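Local coordinates for flagellar biosynthesis protein FlhA (Bacillus subtilis, PDB 3MIX), which takes part in the export of flagellar proteins by the flagellar type III secretion system, the chain here being its cytosolic domain, at residues A[223-231]-A[257-265]; A[283-293]-A[335-345]. All coordinates share one frame; numbering follows the deposited sequence.

Contact 1. Residues A[223-231]-A[257-265]; sequences IQKVLAKLL and SDLLTEYTR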
ATOM      1  N   ILE A 223      16.293   2.657  -3.712  1.00  9.33           N
ATOM      2  CA  ILE A 223      15.516   1.482  -4.111  1.00  8.63           C
ATOM      3  C   ILE A 223      14.264   1.335  -3.256  1.00  7.97           C
ATOM      4  O   ILE A 223      13.168   1.088  -3.778  1.00  7.66           O
ATOM      5  CB  ILE A 223      16.383   0.195  -4.032  1.00  8.72           C
ATOM      6  CG1 ILE A 223      17.586   0.309  -4.977  1.00  9.57           C
ATOM      7  CG2 ILE A 223      15.552  -1.069  -4.238  1.00  8.16           C
ATOM      8  CD1 ILE A 223      18.563  -0.842  -4.779  1.00 10.00           C
ATOM      9  N   GLN A 224      14.448   1.474  -1.946  1.00  7.96           N
ATOM     10  CA  GLN A 224      13.375   1.491  -0.966  1.00  7.59           C
ATOM     11  C   GLN A 224      12.212   2.423  -1.349  1.00  7.62           C
ATOM     12  O   GLN A 224      11.054   2.020  -1.259  1.00  7.31           O
ATOM     13  CB  GLN A 224      13.950   1.914   0.427  1.00  7.94           C
ATOM     14  CG  GLN A 224      12.915   2.083   1.539  1.00  7.79           C
ATOM     15  CD  GLN A 224      13.582   2.380   2.895  1.00 11.21           C
ATOM     16  OE1 GLN A 224      14.764   2.031   3.098  1.00 11.06           O
ATOM     17  NE2 GLN A 224      12.842   3.051   3.824  1.00  8.53           N
ATOM     18  N   LYS A 225      12.528   3.661  -1.731  1.00  8.21           N
ATOM     19  CA  LYS A 225      11.523   4.630  -2.229  1.00  8.58           C
ATOM     20  C   LYS A 225      10.793   4.173  -3.504  1.00  8.49           C
ATOM     21  O   LYS A 225       9.597   4.359  -3.612  1.00  8.62           O
ATOM     22  CB  LYS A 225      12.175   5.998  -2.500  1.00  9.52           C
ATOM     23  CG  LYS A 225      12.657   6.709  -1.210  1.00 10.95           C
ATOM     24  CD  LYS A 225      13.507   7.934  -1.595  1.00 13.58           C
ATOM     25  CE  LYS A 225      13.901   8.692  -0.320  1.00 19.34           C
ATOM     26  NZ  LYS A 225      15.052   8.057   0.405  1.00 20.43           N
ATOM     27  N   VAL A 226      11.498   3.574  -4.456  1.00  8.44           N
ATOM     28  CA  VAL A 226      10.819   3.009  -5.622  1.00  8.46           C
ATOM     29  C   VAL A 226       9.856   1.904  -5.212  1.00  7.90           C
ATOM     30  O   VAL A 226       8.679   1.919  -5.613  1.00  8.13           O
ATOM     31  CB  VAL A 226      11.823   2.525  -6.710  1.00  8.67           C
ATOM     32  CG1 VAL A 226      11.085   1.777  -7.867  1.00  8.78           C
ATOM     33  CG2 VAL A 226      12.671   3.726  -7.200  1.00  9.52           C
ATOM     34  N   LEU A 227      10.334   0.979  -4.376  1.00  7.38           N
ATOM     35  CA  LEU A 227       9.483  -0.097  -3.892  1.00  7.03           C
ATOM     36  C   LEU A 227       8.262   0.415  -3.111  1.00  7.12           C
ATOM     37  O   LEU A 227       7.159  -0.115  -3.297  1.00  7.25           O
ATOM     38  CB  LEU A 227      10.265  -1.106  -3.052  1.00  6.72           C
ATOM     39  CG  LEU A 227      11.485  -1.770  -3.718  1.00  6.85           C
ATOM     40  CD1 LEU A 227      12.084  -2.788  -2.749  1.00  6.81           C
ATOM     41  CD2 LEU A 227      11.069  -2.466  -5.022  1.00  7.03           C
ATOM     42  N   ALA A 228       8.459   1.441  -2.288  1.00  7.26           N
ATOM     43  CA  ALA A 228       7.356   2.011  -1.534  1.00  7.56           C
ATOM     44  C   ALA A 228       6.352   2.682  -2.462  1.00  8.20           C
ATOM     45  O   ALA A 228       5.171   2.600  -2.239  1.00  8.56           O
ATOM     46  CB  ALA A 228       7.854   3.049  -0.371  1.00  7.79           C
ATOM     47  N   LYS A 229       6.841   3.361  -3.482  1.00  8.56           N
ATOM     48  CA  LYS A 229       5.969   4.013  -4.442  1.00  9.66           C
ATOM     49  C   LYS A 229       5.157   2.992  -5.282  1.00  9.50           C
ATOM     50  O   LYS A 229       3.987   3.220  -5.574  1.00 10.29           O
ATOM     51  CB  LYS A 229       6.787   4.969  -5.316  1.00 10.19           C
ATOM     52  CG  LYS A 229       5.879   5.909  -6.073  1.00 16.60           C
ATOM     53  CD  LYS A 229       6.433   7.310  -6.226  1.00 23.72           C
ATOM     54  CE  LYS A 229       5.315   8.219  -6.729  1.00 27.95           C
ATOM     55  NZ  LYS A 229       5.859   9.431  -7.391  1.00 31.28           N
ATOM     56  N   LEU A 230       5.777   1.864  -5.641  1.00  8.89           N
ATOM     57  CA  LEU A 230       5.043   0.760  -6.238  1.00  9.03           C
ATOM     58  C   LEU A 230       3.940   0.232  -5.301  1.00  9.09           C
ATOM     59  O   LEU A 230       2.763   0.159  -5.707  1.00  9.89           O
ATOM     60  CB  LEU A 230       5.994  -0.365  -6.704  1.00  8.53           C
ATOM     61  CG  LEU A 230       6.942   0.060  -7.860  1.00  8.80           C
ATOM     62  CD1 LEU A 230       8.054  -0.970  -8.089  1.00  8.40           C
ATOM     63  CD2 LEU A 230       6.174   0.335  -9.203  1.00  9.80           C
ATOM     64  N   LEU A 231       4.307  -0.116  -4.060  1.00  8.45           N
ATOM     65  CA  LEU A 231       3.328  -0.658  -3.098  1.00  8.62           C
ATOM     66  C   LEU A 231       2.200   0.307  -2.833  1.00  9.46           C
ATOM     67  O   LEU A 231       1.067  -0.105  -2.705  1.00 10.12           O
ATOM     68  CB  LEU A 231       3.972  -1.077  -1.772  1.00  8.01           C
ATOM     69  CG  LEU A 231       4.923  -2.259  -2.005  1.00  8.03           C
ATOM     70  CD1 LEU A 231       5.701  -2.598  -0.756  1.00  7.12           C
ATOM     71  CD2 LEU A 231       4.174  -3.523  -2.572  1.00  7.90           C
ATOM     72  N   SER A 257      13.570   9.037  -7.656  1.00 20.41           N
ATOM     73  CA  SER A 257      12.737   7.877  -7.404  1.00 19.15           C
ATOM     74  C   SER A 257      11.352   8.028  -7.998  1.00 19.41           C
ATOM     75  O   SER A 257      10.744   7.052  -8.360  1.00 17.87           O
ATOM     76  CB  SER A 257      12.662   7.552  -5.917  1.00 17.61           C
ATOM     77  OG  SER A 257      11.759   8.445  -5.279  1.00 21.17           O
ATOM     78  N   ASP A 258      10.845   9.248  -8.105  1.00 20.97           N
ATOM     79  CA  ASP A 258       9.607   9.449  -8.865  1.00 22.32           C
ATOM     80  C   ASP A 258       9.729   8.979 -10.333  1.00 21.71           C
ATOM     81  O   ASP A 258       8.873   8.253 -10.817  1.00 20.40           O
ATOM     82  CB  ASP A 258       9.161  10.917  -8.784  1.00 24.64           C
ATOM     83  CG  ASP A 258       8.651  11.295  -7.381  1.00 27.22           C
ATOM     84  OD1 ASP A 258       7.933  10.478  -6.752  1.00 28.80           O
ATOM     85  OD2 ASP A 258       8.977  12.406  -6.906  1.00 32.43           O
ATOM     86  N   LEU A 259      10.795   9.391 -11.026  1.00 21.15           N
ATOM     87  CA  LEU A 259      10.997   8.987 -12.426  1.00 21.11           C
ATOM     88  C   LEU A 259      11.344   7.497 -12.572  1.00 19.00           C
ATOM     89  O   LEU A 259      10.839   6.819 -13.482  1.00 19.04           O
ATOM     90  CB  LEU A 259      12.057   9.860 -13.112  1.00 22.62           C
ATOM     91  CG  LEU A 259      11.614  11.299 -13.435  1.00 26.27           C
ATOM     92  CD1 LEU A 259      12.794  12.131 -13.876  1.00 27.79           C
ATOM     93  CD2 LEU A 259      10.487  11.348 -14.500  1.00 27.56           C
ATOM     94  N   LEU A 260      12.184   6.989 -11.668  1.00 16.32           N
ATOM     95  CA  LEU A 260      12.528   5.581 -11.698  1.00 15.04           C
ATOM     96  C   LEU A 260      11.288   4.718 -11.568  1.00 14.06           C
ATOM     97  O   LEU A 260      11.222   3.643 -12.189  1.00 14.12           O
ATOM     98  CB  LEU A 260      13.590   5.208 -10.649  1.00 13.62           C
ATOM     99  CG  LEU A 260      15.006   5.763 -10.964  1.00 13.94           C
ATOM    100  CD1 LEU A 260      15.947   5.543  -9.773  1.00 12.82           C
ATOM    101  CD2 LEU A 260      15.617   5.187 -12.243  1.00 13.73           C
ATOM    102  N   THR A 261      10.295   5.189 -10.799  1.00 13.23           N
ATOM    103  CA  THR A 261       9.100   4.401 -10.653  1.00 12.56           C
ATOM    104  C   THR A 261       8.159   4.441 -11.854  1.00 12.82           C
ATOM    105  O   THR A 261       7.554   3.410 -12.172  1.00 12.46           O
ATOM    106  CB  THR A 261       8.423   4.367  -9.200  1.00 13.11           C
ATOM    107  OG1 THR A 261       7.040   4.758  -9.233  1.00 18.54           O
ATOM    108  CG2 THR A 261       9.221   5.007  -8.124  1.00 10.60           C
ATOM    109  N   GLU A 262       8.113   5.567 -12.578  1.00 14.25           N
ATOM    110  CA  GLU A 262       7.374   5.615 -13.851  1.00 15.79           C
ATOM    111  C   GLU A 262       7.938   4.587 -14.856  1.00 15.31           C
ATOM    112  O   GLU A 262       7.195   3.828 -15.454  1.00 15.98           O
ATOM    113  CB  GLU A 262       7.307   7.042 -14.450  1.00 17.96           C
ATOM    114  CG  GLU A 262       6.451   8.057 -13.643  1.00 19.99           C
ATOM    115  CD  GLU A 262       5.100   7.482 -13.138  1.00 22.33           C
ATOM    116  OE1 GLU A 262       4.163   7.305 -13.954  1.00 23.50           O
ATOM    117  OE2 GLU A 262       4.956   7.246 -11.910  1.00 20.96           O
ATOM    118  N   TYR A 263       9.256   4.529 -14.997  1.00 15.25           N
ATOM    119  CA  TYR A 263       9.895   3.544 -15.882  1.00 15.45           C
ATOM    120  C   TYR A 263       9.655   2.126 -15.428  1.00 13.91           C
ATOM    121  O   TYR A 263       9.475   1.231 -16.248  1.00 14.29           O
ATOM    122  CB  TYR A 263      11.404   3.776 -15.989  1.00 15.91           C
ATOM    123  CG  TYR A 263      11.782   5.157 -16.400  1.00 18.75           C
ATOM    124  CD1 TYR A 263      11.153   5.783 -17.467  1.00 23.74           C
ATOM    125  CD2 TYR A 263      12.805   5.834 -15.743  1.00 21.79           C
ATOM    126  CE1 TYR A 263      11.513   7.082 -17.854  1.00 27.81           C
ATOM    127  CE2 TYR A 263      13.162   7.132 -16.101  1.00 24.48           C
ATOM    128  CZ  TYR A 263      12.521   7.740 -17.159  1.00 28.48           C
ATOM    129  OH  TYR A 263      12.897   9.021 -17.522  1.00 37.23           O
ATOM    130  N   THR A 264       9.675   1.916 -14.115  1.00 12.72           N
ATOM    131  CA  THR A 264       9.447   0.576 -13.567  1.00 11.82           C
ATOM    132  C   THR A 264       7.999   0.135 -13.803  1.00 12.17           C
ATOM    133  O   THR A 264       7.763  -0.984 -14.263  1.00 12.31           O
ATOM    134  CB  THR A 264       9.849   0.504 -12.078  1.00 10.69           C
ATOM    135  OG1 THR A 264      11.239   0.867 -11.938  1.00 10.65           O
ATOM    136  CG2 THR A 264       9.651  -0.881 -11.534  1.00 10.01           C
ATOM    137  N   ARG A 265       7.036   0.996 -13.488  1.00 12.51           N
ATOM    138  CA  ARG A 265       5.625   0.699 -13.780  1.00 14.07           C
ATOM    139  C   ARG A 265       5.441   0.300 -15.267  1.00 15.94           C
ATOM    140  O   ARG A 265       4.817  -0.719 -15.566  1.00 16.61           O
ATOM    141  CB  ARG A 265       4.739   1.901 -13.435  1.00 15.04           C
ATOM    142  CG  ARG A 265       4.616   2.214 -11.914  1.00 12.92           C
ATOM    143  CD  ARG A 265       3.825   3.532 -11.711  1.00 15.02           C
ATOM    144  NE  ARG A 265       2.515   3.493 -12.378  1.00 15.86           N
ATOM    145  CZ  ARG A 265       1.420   2.970 -11.834  1.00 18.20           C
ATOM    146  NH1 ARG A 265       1.447   2.477 -10.596  1.00 18.23           N
ATOM    147  NH2 ARG A 265       0.288   2.952 -12.518  1.00 20.26           N
TER
HETATM  148  O   HOH W   1       3.367   3.558  -8.279  1.00  5.76           O
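The carboxylate of D258 meets K229 across the contact through OD1 alone, in a salt bridge with NZ modelled so short that its exact length is doubtful. The lysine chain, bent at chi2, crosses the aspartate at about a right angle. A second flat group, the guanidinium of R265, has its strongest partner in E367, a salt bridge from NH2. What it gives helix 223-231 is a water link: the water accepts from R265 NH1 at 3.2 Å and donates to K229 O at 2.8 Å. On the rim of one face of the Y263 ring lies L259 O, and Y250 stacks with that ring, both outside the helix pairing itself.

Beside these polar links V226 is a knob in a hole made by S257, L260, T261 and T264. Its CG2 sits 3.9 Å from L260 CB. The segment axes come within 8.9 Å at a signed angle of -56°, consistent with ridges-into-grooves packing of residues four apart, which joins helix 220-232 to helix 257-267 inside the cytosolic domain. T261 comes nearest in backbone, its CA 5.5 Å from V226 CA, but its methyl clashes with S257 O and its rotamer is doubtful.

L230 extends the apolar contact toward R265. Its CD1 lies 3.8 Å from T264 CG2, while CD2 slides past the arginine stem, 3.6 Å from R265 CG. With its methyl anti to the backbone N (OG1 at chi1 -58°), T264 offers carbon to L230 and folds its hydroxyl back onto L260 O, 2.8 Å from OG1. T264 N reaches that same carbonyl from the opposite face.

Contact 2. Residues A[283-293]-A[335-345]; sequences LKVVTCSGRVE and ETAILLCSPPV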
ATOM      1  N   LEU A 283     -12.065  -3.703 -21.144  1.00 73.79           N
ATOM      2  CA  LEU A 283     -11.887  -3.048 -19.861  1.00 71.05           C
ATOM      3  C   LEU A 283     -12.572  -1.681 -19.836  1.00 72.35           C
ATOM      4  O   LEU A 283     -12.336  -0.842 -20.711  1.00 73.15           O
ATOM      5  CB  LEU A 283     -10.392  -2.910 -19.571  1.00 67.78           C
ATOM      6  CG  LEU A 283      -9.930  -2.291 -18.253  1.00 64.74           C
ATOM      7  CD1 LEU A 283     -10.388  -3.116 -17.058  1.00 63.57           C
ATOM      8  CD2 LEU A 283      -8.420  -2.152 -18.282  1.00 61.69           C
ATOM      9  N   LYS A 284     -13.410  -1.468 -18.824  1.00 72.40           N
ATOM     10  CA  LYS A 284     -14.150  -0.211 -18.663  1.00 74.01           C
ATOM     11  C   LYS A 284     -13.256   0.863 -18.029  1.00 71.38           C
ATOM     12  O   LYS A 284     -12.891   0.760 -16.858  1.00 69.14           O
ATOM     13  CB  LYS A 284     -15.408  -0.418 -17.804  1.00 75.74           C
ATOM     14  CG  LYS A 284     -16.069  -1.802 -17.894  1.00 77.42           C
ATOM     15  CD  LYS A 284     -16.988  -1.950 -19.100  1.00 80.66           C
ATOM     16  CE  LYS A 284     -17.847  -3.199 -18.959  1.00 82.87           C
ATOM     17  NZ  LYS A 284     -18.737  -3.425 -20.132  1.00 86.02           N
ATOM     18  N   VAL A 285     -12.924   1.895 -18.805  1.00 71.67           N
ATOM     19  CA  VAL A 285     -11.925   2.893 -18.404  1.00 69.08           C
ATOM     20  C   VAL A 285     -12.350   4.342 -18.679  1.00 70.76           C
ATOM     21  O   VAL A 285     -12.673   4.696 -19.812  1.00 73.11           O
ATOM     22  CB  VAL A 285     -10.568   2.619 -19.113  1.00 67.29           C
ATOM     23  CG1 VAL A 285      -9.703   3.858 -19.134  1.00 67.01           C
ATOM     24  CG2 VAL A 285      -9.823   1.470 -18.440  1.00 64.41           C
ATOM     25  N   VAL A 286     -12.341   5.175 -17.638  1.00 69.33           N
ATOM     26  CA  VAL A 286     -12.513   6.623 -17.796  1.00 70.26           C
ATOM     27  C   VAL A 286     -11.213   7.215 -18.340  1.00 68.25           C
ATOM     28  O   VAL A 286     -10.128   6.878 -17.864  1.00 65.29           O
ATOM     29  CB  VAL A 286     -12.877   7.320 -16.448  1.00 70.16           C
ATOM     30  CG1 VAL A 286     -12.974   8.830 -16.612  1.00 71.85           C
ATOM     31  CG2 VAL A 286     -14.183   6.787 -15.894  1.00 72.12           C
ATOM     32  N   THR A 287     -11.317   8.078 -19.344  1.00 69.74           N
ATOM     33  CA  THR A 287     -10.144   8.787 -19.854  1.00 68.22           C
ATOM     34  C   THR A 287     -10.138  10.242 -19.396  1.00 68.59           C
ATOM     35  O   THR A 287     -11.041  10.679 -18.676  1.00 69.40           O
ATOM     36  CB  THR A 287     -10.018   8.711 -21.396  1.00 70.20           C
ATOM     37  OG1 THR A 287     -11.285   8.993 -22.007  1.00 74.02           O
ATOM     38  CG2 THR A 287      -9.516   7.334 -21.829  1.00 68.49           C
ATOM     39  N   CYS A 288      -9.105  10.972 -19.802  1.00 67.53           N
ATOM     40  CA  CYS A 288      -8.950  12.370 -19.434  1.00 68.53           C
ATOM     41  C   CYS A 288      -9.003  13.244 -20.679  1.00 71.61           C
ATOM     42  O   CYS A 288      -8.401  12.907 -21.704  1.00 71.45           O
ATOM     43  CB  CYS A 288      -7.631  12.600 -18.682  1.00 65.32           C
ATOM     44  SG  CYS A 288      -7.587  11.987 -16.971  1.00 62.27           S
ATOM     45  N   SER A 289      -9.718  14.365 -20.574  1.00 74.45           N
ATOM     46  CA  SER A 289      -9.841  15.340 -21.665  1.00 78.39           C
ATOM     47  C   SER A 289      -8.471  15.818 -22.147  1.00 77.42           C
ATOM     48  O   SER A 289      -7.467  15.649 -21.451  1.00 74.36           O
ATOM     49  CB  SER A 289     -10.656  16.545 -21.195  1.00 80.95           C
ATOM     50  OG  SER A 289     -11.277  17.199 -22.282  1.00 86.58           O
ATOM     51  N   GLY A 290      -8.431  16.402 -23.339  1.00 80.18           N
ATOM     52  CA  GLY A 290      -7.223  17.068 -23.811  1.00 80.31           C
ATOM     53  C   GLY A 290      -6.968  18.289 -22.949  1.00 80.95           C
ATOM     54  O   GLY A 290      -5.817  18.644 -22.678  1.00 79.29           O
ATOM     55  N   ARG A 291      -8.062  18.914 -22.511  1.00 83.58           N
ATOM     56  CA  ARG A 291      -8.029  20.084 -21.635  1.00 84.68           C
ATOM     57  C   ARG A 291      -7.422  19.762 -20.265  1.00 81.21           C
ATOM     58  O   ARG A 291      -6.491  20.435 -19.818  1.00 80.36           O
ATOM     59  CB  ARG A 291      -9.437  20.674 -21.476  1.00 88.24           C
ATOM     60  CG  ARG A 291      -9.994  21.333 -22.746  1.00 92.65           C
ATOM     61  CD  ARG A 291     -11.229  22.179 -22.454  1.00 96.38           C
ATOM     62  NE  ARG A 291     -12.443  21.378 -22.274  1.00 96.94           N
ATOM     63  CZ  ARG A 291     -13.349  21.141 -23.222  1.00 99.23           C
ATOM     64  NH1 ARG A 291     -13.195  21.639 -24.443  1.00102.03           N
ATOM     65  NH2 ARG A 291     -14.414  20.397 -22.951  1.00 99.03           N
ATOM     66  N   VAL A 292      -7.945  18.726 -19.613  1.00 79.40           N
ATOM     67  CA  VAL A 292      -7.459  18.301 -18.301  1.00 76.09           C
ATOM     68  C   VAL A 292      -5.975  17.940 -18.381  1.00 73.30           C
ATOM     69  O   VAL A 292      -5.191  18.305 -17.510  1.00 71.43           O
ATOM     70  CB  VAL A 292      -8.295  17.123 -17.744  1.00 74.77           C
ATOM     71  CG1 VAL A 292      -7.599  16.459 -16.557  1.00 70.85           C
ATOM     72  CG2 VAL A 292      -9.676  17.601 -17.342  1.00 77.09           C
ATOM     73  N   GLU A 293      -5.609  17.258 -19.460  1.00 73.40           N
ATOM     74  CA  GLU A 293      -4.235  16.848 -19.715  1.00 71.43           C
ATOM     75  C   GLU A 293      -3.289  18.036 -19.937  1.00 72.76           C
ATOM     76  O   GLU A 293      -2.155  18.018 -19.452  1.00 70.73           O
ATOM     77  CB  GLU A 293      -4.191  15.877 -20.901  1.00 71.39           C
ATOM     78  CG  GLU A 293      -3.116  14.805 -20.796  1.00 68.48           C
ATOM     79  CD  GLU A 293      -3.659  13.399 -21.020  1.00 68.13           C
ATOM     80  OE1 GLU A 293      -4.619  13.007 -20.319  1.00 68.22           O
ATOM     81  OE2 GLU A 293      -3.124  12.679 -21.892  1.00 67.96           O
ATOM     82  N   GLU A 335     -18.772  -1.941 -11.361  1.00 86.11           N
ATOM     83  CA  GLU A 335     -17.462  -1.950 -12.018  1.00 82.58           C
ATOM     84  C   GLU A 335     -16.394  -1.219 -11.206  1.00 78.99           C
ATOM     85  O   GLU A 335     -16.694  -0.239 -10.512  1.00 79.40           O
ATOM     86  CB  GLU A 335     -17.561  -1.331 -13.418  1.00 84.36           C
ATOM     87  CG  GLU A 335     -18.478  -2.076 -14.390  1.00 87.16           C
ATOM     88  CD  GLU A 335     -17.871  -3.362 -14.931  1.00 85.61           C
ATOM     89  OE1 GLU A 335     -16.672  -3.615 -14.686  1.00 82.23           O
ATOM     90  OE2 GLU A 335     -18.596  -4.123 -15.608  1.00 87.87           O
ATOM     91  N   THR A 336     -15.153  -1.706 -11.303  1.00 75.27           N
ATOM     92  CA  THR A 336     -13.980  -1.077 -10.682  1.00 71.31           C
ATOM     93  C   THR A 336     -13.585   0.151 -11.499  1.00 70.57           C
ATOM     94  O   THR A 336     -13.298   0.039 -12.699  1.00 71.03           O
ATOM     95  CB  THR A 336     -12.762  -2.045 -10.647  1.00 68.87           C
ATOM     96  OG1 THR A 336     -13.203  -3.389 -10.404  1.00 69.74           O
ATOM     97  CG2 THR A 336     -11.746  -1.628  -9.570  1.00 66.48           C
ATOM     98  N   ALA A 337     -13.574   1.317 -10.858  1.00 69.01           N
ATOM     99  CA  ALA A 337     -13.249   2.564 -11.551  1.00 68.27           C
ATOM    100  C   ALA A 337     -11.739   2.743 -11.757  1.00 64.69           C
ATOM    101  O   ALA A 337     -10.972   2.784 -10.790  1.00 62.31           O
ATOM    102  CB  ALA A 337     -13.855   3.761 -10.821  1.00 69.59           C
ATOM    103  N   ILE A 338     -11.330   2.826 -13.023  1.00 63.71           N
ATOM    104  CA  ILE A 338      -9.933   3.039 -13.412  1.00 60.39           C
ATOM    105  C   ILE A 338      -9.836   4.311 -14.253  1.00 60.91           C
ATOM    106  O   ILE A 338     -10.798   4.674 -14.912  1.00 63.81           O
ATOM    107  CB  ILE A 338      -9.364   1.815 -14.194  1.00 59.52           C
ATOM    108  CG1 ILE A 338      -9.110   0.638 -13.248  1.00 57.77           C
ATOM    109  CG2 ILE A 338      -8.068   2.154 -14.933  1.00 57.73           C
ATOM    110  CD1 ILE A 338      -9.997  -0.556 -13.495  1.00 58.95           C
ATOM    111  N   LEU A 339      -8.681   4.980 -14.225  1.00 58.25           N
ATOM    112  CA  LEU A 339      -8.447   6.194 -15.014  1.00 58.48           C
ATOM    113  C   LEU A 339      -7.197   6.087 -15.900  1.00 57.14           C
ATOM    114  O   LEU A 339      -6.108   5.845 -15.401  1.00 54.85           O
ATOM    115  CB  LEU A 339      -8.349   7.417 -14.093  1.00 57.83           C
ATOM    116  CG  LEU A 339      -8.190   8.807 -14.720  1.00 58.63           C
ATOM    117  CD1 LEU A 339      -9.433   9.206 -15.533  1.00 60.57           C
ATOM    118  CD2 LEU A 339      -7.910   9.845 -13.655  1.00 55.69           C
ATOM    119  N   LEU A 340      -7.363   6.264 -17.211  1.00 58.72           N
ATOM    120  CA  LEU A 340      -6.230   6.279 -18.145  1.00 57.83           C
ATOM    121  C   LEU A 340      -5.842   7.692 -18.537  1.00 58.57           C
ATOM    122  O   LEU A 340      -6.703   8.563 -18.674  1.00 61.41           O
ATOM    123  CB  LEU A 340      -6.542   5.500 -19.425  1.00 59.31           C
ATOM    124  CG  LEU A 340      -6.159   4.027 -19.584  1.00 58.81           C
ATOM    125  CD1 LEU A 340      -6.530   3.568 -20.990  1.00 61.26           C
ATOM    126  CD2 LEU A 340      -4.677   3.756 -19.318  1.00 56.49           C
ATOM    127  N   CYS A 341      -4.545   7.910 -18.722  1.00 56.28           N
ATOM    128  CA  CYS A 341      -4.021   9.186 -19.186  1.00 56.93           C
ATOM    129  C   CYS A 341      -2.667   8.948 -19.818  1.00 55.64           C
ATOM    130  O   CYS A 341      -2.168   7.819 -19.806  1.00 53.77           O
ATOM    131  CB  CYS A 341      -3.934  10.207 -18.047  1.00 56.63           C
ATOM    132  SG  CYS A 341      -2.863   9.727 -16.673  1.00 52.09           S
ATOM    133  N   SER A 342      -2.079   9.997 -20.384  1.00 56.88           N
ATOM    134  CA  SER A 342      -0.805   9.859 -21.077  1.00 56.42           C
ATOM    135  C   SER A 342       0.317   9.771 -20.063  1.00 53.65           C
ATOM    136  O   SER A 342       0.193  10.331 -18.972  1.00 53.14           O
ATOM    137  CB  SER A 342      -0.572  11.013 -22.062  1.00 59.06           C
ATOM    138  OG  SER A 342      -0.385  12.242 -21.385  1.00 60.39           O
ATOM    139  N   PRO A 343       1.409   9.055 -20.414  1.00 52.26           N
ATOM    140  CA  PRO A 343       2.561   8.830 -19.525  1.00 49.73           C
ATOM    141  C   PRO A 343       3.153  10.071 -18.828  1.00 49.79           C
ATOM    142  O   PRO A 343       3.370  10.013 -17.617  1.00 48.64           O
ATOM    143  CB  PRO A 343       3.600   8.164 -20.436  1.00 49.42           C
ATOM    144  CG  PRO A 343       2.818   7.552 -21.539  1.00 50.82           C
ATOM    145  CD  PRO A 343       1.519   8.282 -21.669  1.00 52.50           C
ATOM    146  N   PRO A 344       3.427  11.181 -19.563  1.00 51.60           N
ATOM    147  CA  PRO A 344       4.089  12.310 -18.869  1.00 51.24           C
ATOM    148  C   PRO A 344       3.219  13.027 -17.830  1.00 51.10           C
ATOM    149  O   PRO A 344       3.725  13.857 -17.056  1.00 51.22           O
ATOM    150  CB  PRO A 344       4.440  13.272 -20.018  1.00 53.80           C
ATOM    151  CG  PRO A 344       3.466  12.950 -21.094  1.00 55.42           C
ATOM    152  CD  PRO A 344       3.261  11.465 -21.005  1.00 54.00           C
ATOM    153  N   VAL A 345       1.930  12.694 -17.812  1.00 50.82           N
ATOM    154  CA  VAL A 345       0.949  13.358 -16.954  1.00 50.64           C
ATOM    155  C   VAL A 345       0.512  12.462 -15.783  1.00 47.75           C
ATOM    156  O   VAL A 345       0.072  12.944 -14.734  1.00 47.50           O
ATOM    157  CB  VAL A 345      -0.287  13.775 -17.789  1.00 53.53           C
ATOM    158  CG1 VAL A 345      -1.197  14.678 -16.996  1.00 54.91           C
ATOM    159  CG2 VAL A 345       0.145  14.488 -19.064  1.00 55.80           C
TER
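V285 and L340 pack at about a right angle, V285 CG1 3.6 Å from L340 CB, and the other valine methyl, CG2, lies against CG2 of I338. On the other face of the strand, V286 CG1 lies 3.7 Å from L339 CD1. With CG anti to the backbone N (chi1 -176°) and chi2 at 65°, L339 brings the same CD1 to 3.6 Å from C288 SG. The backbones run parallel, with V286 as the bridging residue: its N donates to I338 O, and its O accepts from L340 N at 2.9 Å, a nearly straight bond. Helices 290-299 and 313-332 connect the two strands, as in a beta-alpha-beta crossover, and V286 also touches helix 313-332.

At one margin the carboxylate of E335 lies by the K284 stem, OE2 3.6 Å from CE, the charges not quite reaching a salt bridge. At the other, E293 OE2 accepts from S342 OG (2.8 Å) and S342 N (3.2 Å), both coming over the same face of the carboxylate. E293 CG rests on V345 CG2, and OE1 is buried without a partner. A leucine here has no carboxylate, and S342 N and OG would probably be left without their mate.

In the fold
Contact 1 is the more buried of the two and lies nearer the middle of the chain, about 13 Å from its centre against about 21 Å for contact 2. The two centres are about 21 Å apart and the nearest atoms about 5 Å, without touching. The first pairs helices mainly by side chains, with one water reaching a backbone oxygen; the second joins two parallel strands through a single backbone bridge, with side chains packed on both faces. Contact 2 keeps K284 and E335 at its margin; contact 1 buries R265. Helix 343-353, whose start belongs to contact 2, connects them: its R346 forms a salt bridge with E262 and also touches C341.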